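Local coordinates for putative polysaccharide biosynthesis protein with aminopeptidase-like domain (Clostridium acetobutylicum, PDB 3K9T), which binds one zinc ion per subunit and probably acts in the biosynthesis of modified polysaccharides, with no peptidase activity expected despite an aminopeptidase-like domain, at residues C189-N197 / Y324-M334; T252-K263 / G312-F321. All blocks are in the same frame, centred on the assembly; numbering follows the deposited sequence. Where two conformers were deposited one is given.

Interaction 1: residues C189-N197 / Y324-M334; sequences CHPSMCNDN and YHTSADNLCYM. With ZN (zinc ion), chain B.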
loop_
_atom_site.group_PDB
_atom_site.type_symbol
_atom_site.label_atom_id
_atom_site.label_comp_id
_atom_site.label_asym_id
_atom_site.label_seq_id
_atom_site.Cartn_x
_atom_site.Cartn_y
_atom_site.Cartn_z
ATOM N N CYS A 189 -5.367 -15.684 37.274
ATOM C CA CYS A 189 -6.704 -15.820 37.822
ATOM C C CYS A 189 -7.489 -17.062 37.362
ATOM O O CYS A 189 -8.491 -17.419 37.985
ATOM C CB CYS A 189 -7.493 -14.570 37.464
ATOM S SG CYS A 189 -7.566 -14.276 35.672
ATOM N N HIS A 190 -7.066 -17.714 36.280
ATOM C CA HIS A 190 -7.772 -18.915 35.827
ATOM C C HIS A 190 -7.386 -20.152 36.640
ATOM O O HIS A 190 -6.194 -20.391 36.878
ATOM C CB HIS A 190 -7.494 -19.188 34.375
ATOM C CG HIS A 190 -8.181 -18.250 33.447
ATOM N ND1 HIS A 190 -8.271 -16.898 33.689
ATOM C CD2 HIS A 190 -8.779 -18.467 32.252
ATOM C CE1 HIS A 190 -8.892 -16.323 32.677
ATOM N NE2 HIS A 190 -9.215 -17.252 31.799
ATOM N N PRO A 191 -8.384 -20.938 37.049
ATOM C CA PRO A 191 -8.143 -22.157 37.849
ATOM C C PRO A 191 -7.613 -23.341 37.019
ATOM O O PRO A 191 -6.608 -23.137 36.307
ATOM C CB PRO A 191 -9.495 -22.401 38.543
ATOM C CG PRO A 191 -10.496 -21.727 37.658
ATOM C CD PRO A 191 -9.809 -20.569 37.032
ATOM N N SER A 192 -8.245 -24.528 37.093
ATOM C CA SER A 192 -7.712 -25.747 36.417
ATOM C C SER A 192 -8.012 -25.821 34.913
ATOM O O SER A 192 -8.814 -26.640 34.454
ATOM C CB SER A 192 -8.217 -27.031 37.100
ATOM O OG SER A 192 -7.845 -27.071 38.463
HETATM N N MSE A 193 -7.376 -24.925 34.168
HETATM C CA MSE A 193 -7.374 -24.929 32.710
HETATM C C MSE A 193 -5.922 -24.642 32.295
HETATM O O MSE A 193 -5.226 -23.841 32.943
HETATM C CB MSE A 193 -8.340 -23.895 32.138
HETATM C CG MSE A 193 -9.833 -24.184 32.447
HETATM SE SE MSE A 193 -10.850 -22.620 32.093
HETATM C CE MSE A 193 -10.334 -21.552 33.672
ATOM N N CYS A 194 -5.484 -25.303 31.228
ATOM C CA CYS A 194 -4.102 -25.290 30.824
ATOM C C CYS A 194 -3.688 -24.195 29.819
ATOM O O CYS A 194 -2.873 -23.372 30.160
ATOM C CB CYS A 194 -3.729 -26.684 30.316
ATOM S SG CYS A 194 -3.752 -27.925 31.649
ATOM N N ASN A 195 -4.228 -24.176 28.603
ATOM C CA ASN A 195 -3.835 -23.174 27.623
ATOM C C ASN A 195 -4.178 -21.765 28.124
ATOM O O ASN A 195 -3.342 -20.835 28.101
ATOM C CB ASN A 195 -4.447 -23.450 26.240
ATOM C CG ASN A 195 -3.474 -23.070 25.069
ATOM O OD1 ASN A 195 -2.259 -23.114 25.230
ATOM N ND2 ASN A 195 -4.024 -22.719 23.906
ATOM N N ASP A 196 -5.388 -21.626 28.651
ATOM C CA ASP A 196 -5.849 -20.370 29.243
ATOM C C ASP A 196 -6.093 -20.597 30.763
ATOM O O ASP A 196 -7.177 -21.047 31.117
ATOM C CB ASP A 196 -7.127 -19.938 28.510
ATOM C CG ASP A 196 -7.743 -18.694 29.090
ATOM O OD1 ASP A 196 -6.984 -17.894 29.661
ATOM O OD2 ASP A 196 -8.984 -18.513 28.999
ATOM N N ASN A 197 -5.121 -20.329 31.665
ATOM C CA ASN A 197 -3.795 -19.764 31.335
ATOM C C ASN A 197 -2.615 -20.221 32.189
ATOM O O ASN A 197 -1.798 -19.381 32.623
ATOM C CB ASN A 197 -3.803 -18.217 31.345
ATOM C CG ASN A 197 -2.473 -17.620 30.871
ATOM O OD1 ASN A 197 -1.828 -18.140 29.954
ATOM N ND2 ASN A 197 -2.046 -16.530 31.516
ATOM N N TYR A 324 -12.001 -23.824 24.888
ATOM C CA TYR A 324 -11.550 -22.806 25.826
ATOM C C TYR A 324 -12.695 -22.511 26.811
ATOM O O TYR A 324 -13.868 -22.717 26.504
ATOM C CB TYR A 324 -11.019 -21.569 25.095
ATOM C CG TYR A 324 -11.861 -20.357 25.163
ATOM C CD1 TYR A 324 -13.060 -20.303 24.496
ATOM C CD2 TYR A 324 -11.421 -19.219 25.869
ATOM C CE1 TYR A 324 -13.852 -19.180 24.563
ATOM C CE2 TYR A 324 -12.198 -18.079 25.932
ATOM C CZ TYR A 324 -13.421 -18.080 25.265
ATOM O OH TYR A 324 -14.249 -16.981 25.274
ATOM N N HIS A 325 -12.320 -22.120 28.016
ATOM C CA HIS A 325 -13.245 -21.920 29.131
ATOM C C HIS A 325 -14.068 -23.166 29.446
ATOM O O HIS A 325 -15.179 -23.089 29.906
ATOM C CB HIS A 325 -14.085 -20.648 28.905
ATOM C CG HIS A 325 -13.315 -19.390 29.158
ATOM N ND1 HIS A 325 -13.908 -18.157 29.256
ATOM C CD2 HIS A 325 -11.991 -19.184 29.369
ATOM C CE1 HIS A 325 -12.985 -17.244 29.491
ATOM N NE2 HIS A 325 -11.814 -17.844 29.564
ATOM N N THR A 326 -13.494 -24.329 29.196
ATOM C CA THR A 326 -14.106 -25.581 29.582
ATOM C C THR A 326 -13.029 -26.569 30.043
ATOM O O THR A 326 -11.824 -26.337 29.862
ATOM C CB THR A 326 -14.874 -26.242 28.421
ATOM O OG1 THR A 326 -13.951 -26.979 27.611
ATOM C CG2 THR A 326 -15.666 -25.206 27.566
ATOM N N SER A 327 -13.486 -27.682 30.626
ATOM C CA SER A 327 -12.631 -28.739 31.123
ATOM C C SER A 327 -11.846 -29.454 30.019
ATOM O O SER A 327 -10.985 -30.265 30.296
ATOM C CB SER A 327 -13.483 -29.748 31.891
ATOM O OG SER A 327 -14.556 -30.251 31.090
ATOM N N ALA A 328 -12.160 -29.166 28.761
ATOM C CA ALA A 328 -11.443 -29.714 27.611
ATOM C C ALA A 328 -10.020 -29.112 27.552
ATOM O O ALA A 328 -9.091 -29.740 27.055
ATOM C CB ALA A 328 -12.233 -29.418 26.330
ATOM N N ASP A 329 -9.863 -27.888 28.049
ATOM C CA ASP A 329 -8.561 -27.248 28.158
ATOM C C ASP A 329 -7.800 -27.844 29.362
ATOM O O ASP A 329 -7.547 -27.168 30.380
ATOM C CB ASP A 329 -8.729 -25.736 28.333
ATOM C CG ASP A 329 -7.398 -24.980 28.268
ATOM O OD1 ASP A 329 -6.375 -25.630 27.969
ATOM O OD2 ASP A 329 -7.376 -23.748 28.508
ATOM N N ASN A 330 -7.415 -29.103 29.199
ATOM C CA ASN A 330 -6.779 -29.879 30.227
ATOM C C ASN A 330 -5.330 -30.238 29.899
ATOM O O ASN A 330 -4.793 -29.807 28.894
ATOM C CB ASN A 330 -7.610 -31.142 30.423
ATOM C CG ASN A 330 -7.702 -31.998 29.189
ATOM O OD1 ASN A 330 -6.788 -32.069 28.374
ATOM N ND2 ASN A 330 -8.820 -32.680 29.054
ATOM N N LEU A 331 -4.714 -31.076 30.727
ATOM C CA LEU A 331 -3.298 -31.401 30.570
ATOM C C LEU A 331 -2.935 -32.011 29.206
ATOM O O LEU A 331 -1.921 -31.647 28.568
ATOM C CB LEU A 331 -2.852 -32.277 31.749
ATOM C CG LEU A 331 -2.773 -31.523 33.091
ATOM C CD1 LEU A 331 -2.579 -32.497 34.247
ATOM C CD2 LEU A 331 -1.636 -30.412 33.071
ATOM N N CYS A 332 -3.786 -32.910 28.736
ATOM C CA CYS A 332 -3.571 -33.556 27.438
ATOM C C CYS A 332 -3.712 -32.590 26.273
ATOM O O CYS A 332 -3.312 -32.900 25.169
ATOM C CB CYS A 332 -4.477 -34.770 27.263
ATOM S SG CYS A 332 -3.662 -36.265 27.870
ATOM N N TYR A 333 -4.248 -31.402 26.533
ATOM C CA TYR A 333 -4.340 -30.363 25.500
ATOM C C TYR A 333 -3.011 -29.604 25.343
ATOM O O TYR A 333 -2.736 -29.040 24.281
ATOM C CB TYR A 333 -5.534 -29.417 25.776
ATOM C CG TYR A 333 -5.733 -28.340 24.747
ATOM C CD1 TYR A 333 -5.939 -28.647 23.403
ATOM C CD2 TYR A 333 -5.676 -26.989 25.109
ATOM C CE1 TYR A 333 -6.097 -27.614 22.433
ATOM C CE2 TYR A 333 -5.847 -25.975 24.166
ATOM C CZ TYR A 333 -6.067 -26.296 22.836
ATOM O OH TYR A 333 -6.221 -25.297 21.910
HETATM N N MSE A 334 -2.211 -29.592 26.404
HETATM C CA MSE A 334 -0.841 -29.103 26.349
HETATM C C MSE A 334 0.001 -30.061 25.454
HETATM O O MSE A 334 -0.143 -31.272 25.495
HETATM C CB MSE A 334 -0.236 -29.073 27.754
HETATM C CG MSE A 334 -0.912 -28.136 28.744
HETATM SE SE MSE A 334 -0.766 -26.339 28.010
HETATM C CE MSE A 334 -2.356 -26.151 26.876
HETATM ZN ZN ZN B . -9.937 -17.074 29.887
HETATM O O HOH W 1 -9.599 -22.566 29.171
#
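The backbones of C194 and D329 meet directly, C194 N donating to D329 O at 2.9 Å. The D329 carboxylate takes the next two amides. D329 OD1 accepts from N195 N at 2.7 Å and D329 OD2 from D196 N at 2.9 Å, the latter bond nearly straight (172°). Each oxygen uses its syn lone pair, and the two bonds fix the rotation of the carboxylate. D329 CG lies anti to its own backbone N (chi1 -172°), which carries the group to these amides. A water bridges D329 OD2 and H325 N. The arrangement is consistent with the aminopeptidase-like fold of the zinc exopeptidase clan. H190 NE2, D196 OD2 and H325 NE2 bind the single zinc ion, and one further atom from outside the two segments completes the shell. D196 OD2 lies 1.9 Å from the zinc. The carboxylate of D196 and the ring of H325 are nearly coplanar, 21° apart. D196 OD1 is hydrogen-bonded to Y187, a second-shell contact that would steady the ligand, and a cis peptide bond follows D196. C194 SG touches L331 CD2 at 3.6 Å. The edge of the Y333 ring meets N195 CB, Y333 CE2 being 3.6 Å away.

Interaction 2: residues T252-K263 / G312-F321; sequences TCVGDAGIKNYK and GSLMRSCYGF
N261 and M315 form a hydrogen-bonded pair where strand 260-263 runs antiparallel to strand 312-315 in the mixed sheet of the aminopeptidase-like domain. K263 and S313 form another, with the non-hydrogen-bonded pair Y262 and L314 between them. Beyond the strands, R316 N donates to C253 O at 2.8 Å. Its side chain then runs past the loop 253-259. R316 CB lies 3.4 Å from D256 OD1. CG packs on the carbonyl of V254. R316 CD sits 3.1 Å from D256 O. A bend at chi3 (86°) turns the guanidinium to G258, where R316 NE and NH2 both donate to G258 O, at 3.0 and 3.1 Å. K260 CG lies over one face of the guanidinium, 3.6 Å from R316 NH1. K260 NZ and R316 NH1 share D341 as a salt-bridge partner, which would offset their like charges; S342 is a further polar partner of R316. S317 N donates to the syn lone pair of D256 OD1. D256 OD2 accepts from G258 N, closing an Asx turn. C253 SG meets the edge of the F321 ring. The side-chain amide of N261 reaches the backbone just past the strand, ND2 donating to R316 O at 2.7 Å from above the carbonyl plane.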
loop_
_atom_site.group_PDB
_atom_site.type_symbol
_atom_site.label_atom_id
_atom_site.label_comp_id
_atom_site.label_asym_id
_atom_site.label_seq_id
_atom_site.Cartn_x
_atom_site.Cartn_y
_atom_site.Cartn_z
ATOM N N THR A 252 -0.196 -15.671 26.777
ATOM C CA THR A 252 -1.293 -16.531 27.135
ATOM C C THR A 252 -1.475 -17.529 26.009
ATOM O O THR A 252 -0.976 -17.303 24.907
ATOM C CB THR A 252 -2.575 -15.726 27.358
ATOM O OG1 THR A 252 -3.622 -16.634 27.635
ATOM C CG2 THR A 252 -2.946 -14.879 26.144
ATOM N N CYS A 253 -2.147 -18.638 26.301
ATOM C CA CYS A 253 -2.486 -19.639 25.285
ATOM C C CYS A 253 -1.306 -20.067 24.434
ATOM O O CYS A 253 -1.422 -20.132 23.213
ATOM C CB CYS A 253 -3.594 -19.092 24.372
ATOM S SG CYS A 253 -5.142 -18.742 25.256
ATOM N N VAL A 254 -0.189 -20.366 25.092
ATOM C CA VAL A 254 1.051 -20.609 24.396
ATOM C C VAL A 254 1.444 -22.090 24.365
ATOM O O VAL A 254 2.584 -22.411 23.984
ATOM C CB VAL A 254 2.223 -19.786 25.021
ATOM C CG1 VAL A 254 2.077 -18.307 24.694
ATOM C CG2 VAL A 254 2.323 -20.046 26.517
ATOM N N GLY A 255 0.504 -22.986 24.684
ATOM C CA GLY A 255 0.846 -24.389 24.928
ATOM C C GLY A 255 0.284 -25.500 24.055
ATOM O O GLY A 255 0.736 -26.657 24.166
ATOM N N ASP A 256 -0.697 -25.196 23.209
ATOM C CA ASP A 256 -1.306 -26.211 22.361
ATOM C C ASP A 256 -0.540 -26.547 21.094
ATOM O O ASP A 256 0.484 -25.914 20.796
ATOM C CB ASP A 256 -2.723 -25.802 21.998
ATOM C CG ASP A 256 -2.781 -24.601 21.086
ATOM O OD1 ASP A 256 -2.632 -23.440 21.583
ATOM O OD2 ASP A 256 -3.044 -24.831 19.890
ATOM N N ALA A 257 -1.057 -27.544 20.341
ATOM C CA ALA A 257 -0.381 -28.038 19.134
ATOM C C ALA A 257 -0.518 -27.138 17.911
ATOM O O ALA A 257 0.103 -27.396 16.880
ATOM C CB ALA A 257 -0.840 -29.478 18.796
ATOM N N GLY A 258 -1.309 -26.080 17.996
ATOM C CA GLY A 258 -1.543 -25.214 16.834
ATOM C C GLY A 258 -0.441 -24.257 16.433
ATOM O O GLY A 258 0.603 -24.194 17.065
ATOM N N ILE A 259 -0.693 -23.473 15.392
ATOM C CA ILE A 259 0.296 -22.532 14.898
ATOM C C ILE A 259 0.377 -21.295 15.843
ATOM O O ILE A 259 -0.529 -21.058 16.643
ATOM C CB ILE A 259 0.010 -22.101 13.411
ATOM C CG1 ILE A 259 -1.303 -21.339 13.287
ATOM C CG2 ILE A 259 0.018 -23.322 12.427
ATOM C CD1 ILE A 259 -1.353 -20.354 12.059
ATOM N N LYS A 260 1.471 -20.532 15.740
ATOM C CA LYS A 260 1.642 -19.281 16.499
ATOM C C LYS A 260 0.779 -18.163 15.927
ATOM O O LYS A 260 0.526 -18.094 14.723
ATOM C CB LYS A 260 3.116 -18.842 16.518
ATOM C CG LYS A 260 4.074 -19.806 17.307
ATOM C CD LYS A 260 5.529 -19.393 17.196
ATOM C CE LYS A 260 6.114 -19.747 15.846
ATOM N NZ LYS A 260 6.172 -21.204 15.646
ATOM N N ASN A 261 0.286 -17.327 16.825
ATOM C CA ASN A 261 -0.508 -16.172 16.507
ATOM C C ASN A 261 0.044 -14.945 17.216
ATOM O O ASN A 261 0.228 -14.957 18.420
ATOM C CB ASN A 261 -1.938 -16.379 16.992
ATOM C CG ASN A 261 -2.761 -17.260 16.072
ATOM O OD1 ASN A 261 -3.339 -16.769 15.127
ATOM N ND2 ASN A 261 -2.837 -18.558 16.367
ATOM N N TYR A 262 0.276 -13.873 16.469
ATOM C CA TYR A 262 0.703 -12.598 17.053
ATOM C C TYR A 262 -0.339 -11.513 16.915
ATOM O O TYR A 262 -0.741 -11.169 15.809
ATOM C CB TYR A 262 1.985 -12.085 16.406
ATOM C CG TYR A 262 2.423 -10.767 17.004
ATOM C CD1 TYR A 262 2.754 -10.666 18.356
ATOM C CD2 TYR A 262 2.519 -9.630 16.230
ATOM C CE1 TYR A 262 3.178 -9.454 18.924
ATOM C CE2 TYR A 262 2.943 -8.402 16.788
ATOM C CZ TYR A 262 3.271 -8.322 18.129
ATOM O OH TYR A 262 3.675 -7.105 18.657
ATOM N N LYS A 263 -0.765 -10.967 18.045
ATOM C CA LYS A 263 -1.633 -9.789 18.059
ATOM C C LYS A 263 -0.731 -8.569 18.194
ATOM O O LYS A 263 0.063 -8.449 19.126
ATOM C CB LYS A 263 -2.644 -9.851 19.206
ATOM C CG LYS A 263 -3.520 -8.618 19.389
ATOM C CD LYS A 263 -4.538 -8.864 20.512
ATOM C CE LYS A 263 -5.396 -7.637 20.828
ATOM N NZ LYS A 263 -6.485 -7.968 21.798
ATOM N N GLY A 312 2.096 -6.114 22.587
ATOM C CA GLY A 312 1.376 -7.118 21.793
ATOM C C GLY A 312 1.187 -8.400 22.583
ATOM O O GLY A 312 1.349 -8.408 23.788
ATOM N N SER A 313 0.846 -9.488 21.883
ATOM C CA SER A 313 0.527 -10.758 22.511
ATOM C C SER A 313 0.908 -11.864 21.560
ATOM O O SER A 313 0.411 -11.935 20.437
ATOM C CB SER A 313 -0.950 -10.809 22.875
ATOM O OG SER A 313 -1.284 -11.956 23.651
ATOM N N LEU A 314 1.849 -12.694 21.994
ATOM C CA LEU A 314 2.356 -13.793 21.182
ATOM C C LEU A 314 1.834 -15.090 21.804
ATOM O O LEU A 314 2.174 -15.447 22.949
ATOM C CB LEU A 314 3.883 -13.743 21.083
ATOM C CG LEU A 314 4.511 -14.914 20.331
ATOM C CD1 LEU A 314 3.963 -15.025 18.912
ATOM C CD2 LEU A 314 6.009 -14.779 20.320
HETATM N N MSE A 315 0.998 -15.771 21.024
HETATM C CA MSE A 315 0.210 -16.884 21.474
HETATM C C MSE A 315 0.394 -18.054 20.546
HETATM O O MSE A 315 1.110 -17.948 19.572
HETATM C CB MSE A 315 -1.261 -16.469 21.403
HETATM C CG MSE A 315 -1.622 -15.339 22.348
HETATM SE SE MSE A 315 -3.433 -14.735 22.223
HETATM C CE MSE A 315 -3.071 -13.778 20.610
ATOM N N ARG A 316 -0.234 -19.173 20.876
ATOM C CA ARG A 316 -0.432 -20.244 19.902
ATOM C C ARG A 316 -1.905 -20.116 19.501
ATOM O O ARG A 316 -2.258 -19.098 18.928
ATOM C CB ARG A 316 -0.030 -21.636 20.426
ATOM C CG ARG A 316 1.446 -21.759 20.763
ATOM C CD ARG A 316 1.948 -23.203 20.818
ATOM N NE ARG A 316 2.305 -23.600 19.475
ATOM C CZ ARG A 316 3.448 -23.321 18.870
ATOM N NH1 ARG A 316 4.433 -22.694 19.506
ATOM N NH2 ARG A 316 3.607 -23.680 17.600
ATOM N N SER A 317 -2.762 -21.092 19.807
ATOM C CA SER A 317 -4.172 -20.972 19.473
ATOM C C SER A 317 -4.750 -19.971 20.453
ATOM O O SER A 317 -4.870 -20.193 21.654
ATOM C CB SER A 317 -4.929 -22.310 19.499
ATOM O OG SER A 317 -4.312 -23.251 18.609
ATOM N N CYS A 318 -5.077 -18.828 19.899
ATOM C CA CYS A 318 -5.630 -17.741 20.638
ATOM C C CYS A 318 -6.950 -18.094 21.378
ATOM O O CYS A 318 -7.709 -18.944 20.934
ATOM C CB CYS A 318 -5.815 -16.588 19.633
ATOM S SG CYS A 318 -6.576 -15.177 20.374
ATOM N N TYR A 319 -7.181 -17.456 22.534
ATOM C CA TYR A 319 -8.442 -17.572 23.296
ATOM C C TYR A 319 -9.646 -17.464 22.334
ATOM O O TYR A 319 -9.670 -16.620 21.445
ATOM C CB TYR A 319 -8.531 -16.539 24.449
ATOM C CG TYR A 319 -7.945 -15.192 24.128
ATOM C CD1 TYR A 319 -8.589 -14.311 23.269
ATOM C CD2 TYR A 319 -6.728 -14.794 24.672
ATOM C CE1 TYR A 319 -8.024 -13.066 22.953
ATOM C CE2 TYR A 319 -6.171 -13.537 24.379
ATOM C CZ TYR A 319 -6.807 -12.693 23.522
ATOM O OH TYR A 319 -6.232 -11.465 23.217
ATOM N N GLY A 320 -10.634 -18.336 22.526
ATOM C CA GLY A 320 -11.701 -18.518 21.560
ATOM C C GLY A 320 -11.579 -19.897 20.937
ATOM O O GLY A 320 -12.511 -20.386 20.333
ATOM N N PHE A 321 -10.417 -20.531 21.081
ATOM C CA PHE A 321 -10.209 -21.895 20.604
ATOM C C PHE A 321 -11.254 -22.895 21.135
ATOM O O PHE A 321 -11.878 -22.716 22.198
ATOM C CB PHE A 321 -8.786 -22.355 20.955
ATOM C CG PHE A 321 -8.510 -22.496 22.447
ATOM C CD1 PHE A 321 -8.811 -23.683 23.118
ATOM C CD2 PHE A 321 -7.898 -21.473 23.154
ATOM C CE1 PHE A 321 -8.556 -23.812 24.459
ATOM C CE2 PHE A 321 -7.634 -21.604 24.498
ATOM C CZ PHE A 321 -7.957 -22.780 25.151
HETATM O O HOH W 2 -3.237 -21.720 16.530
#

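The centres of the two interactions lie about 13 Å apart, both in the aminopeptidase-like region. Along the chain the order is 189-197, 252-263, 312-321, 324-334, so both segments of interaction 2 fall between those of interaction 1. Segment 189-197 follows strand 181-187 and enters helix 194-211; segment 252-263 follows strand 245-250 of the same mixed sheet. Segment 324-334 lies just after 312-321 and leads to helix 336-355. The contacts touch through N195, whose OD1 and ND2 probably hydrogen-bond G255 N and D256 OD1, each at 2.8 Å. Y333 OH also packs on F321 CD1. The zinc site thus adjoins loops extending from the sheet, with the nearest side-chain atom of Y319 about 6 Å from the zinc.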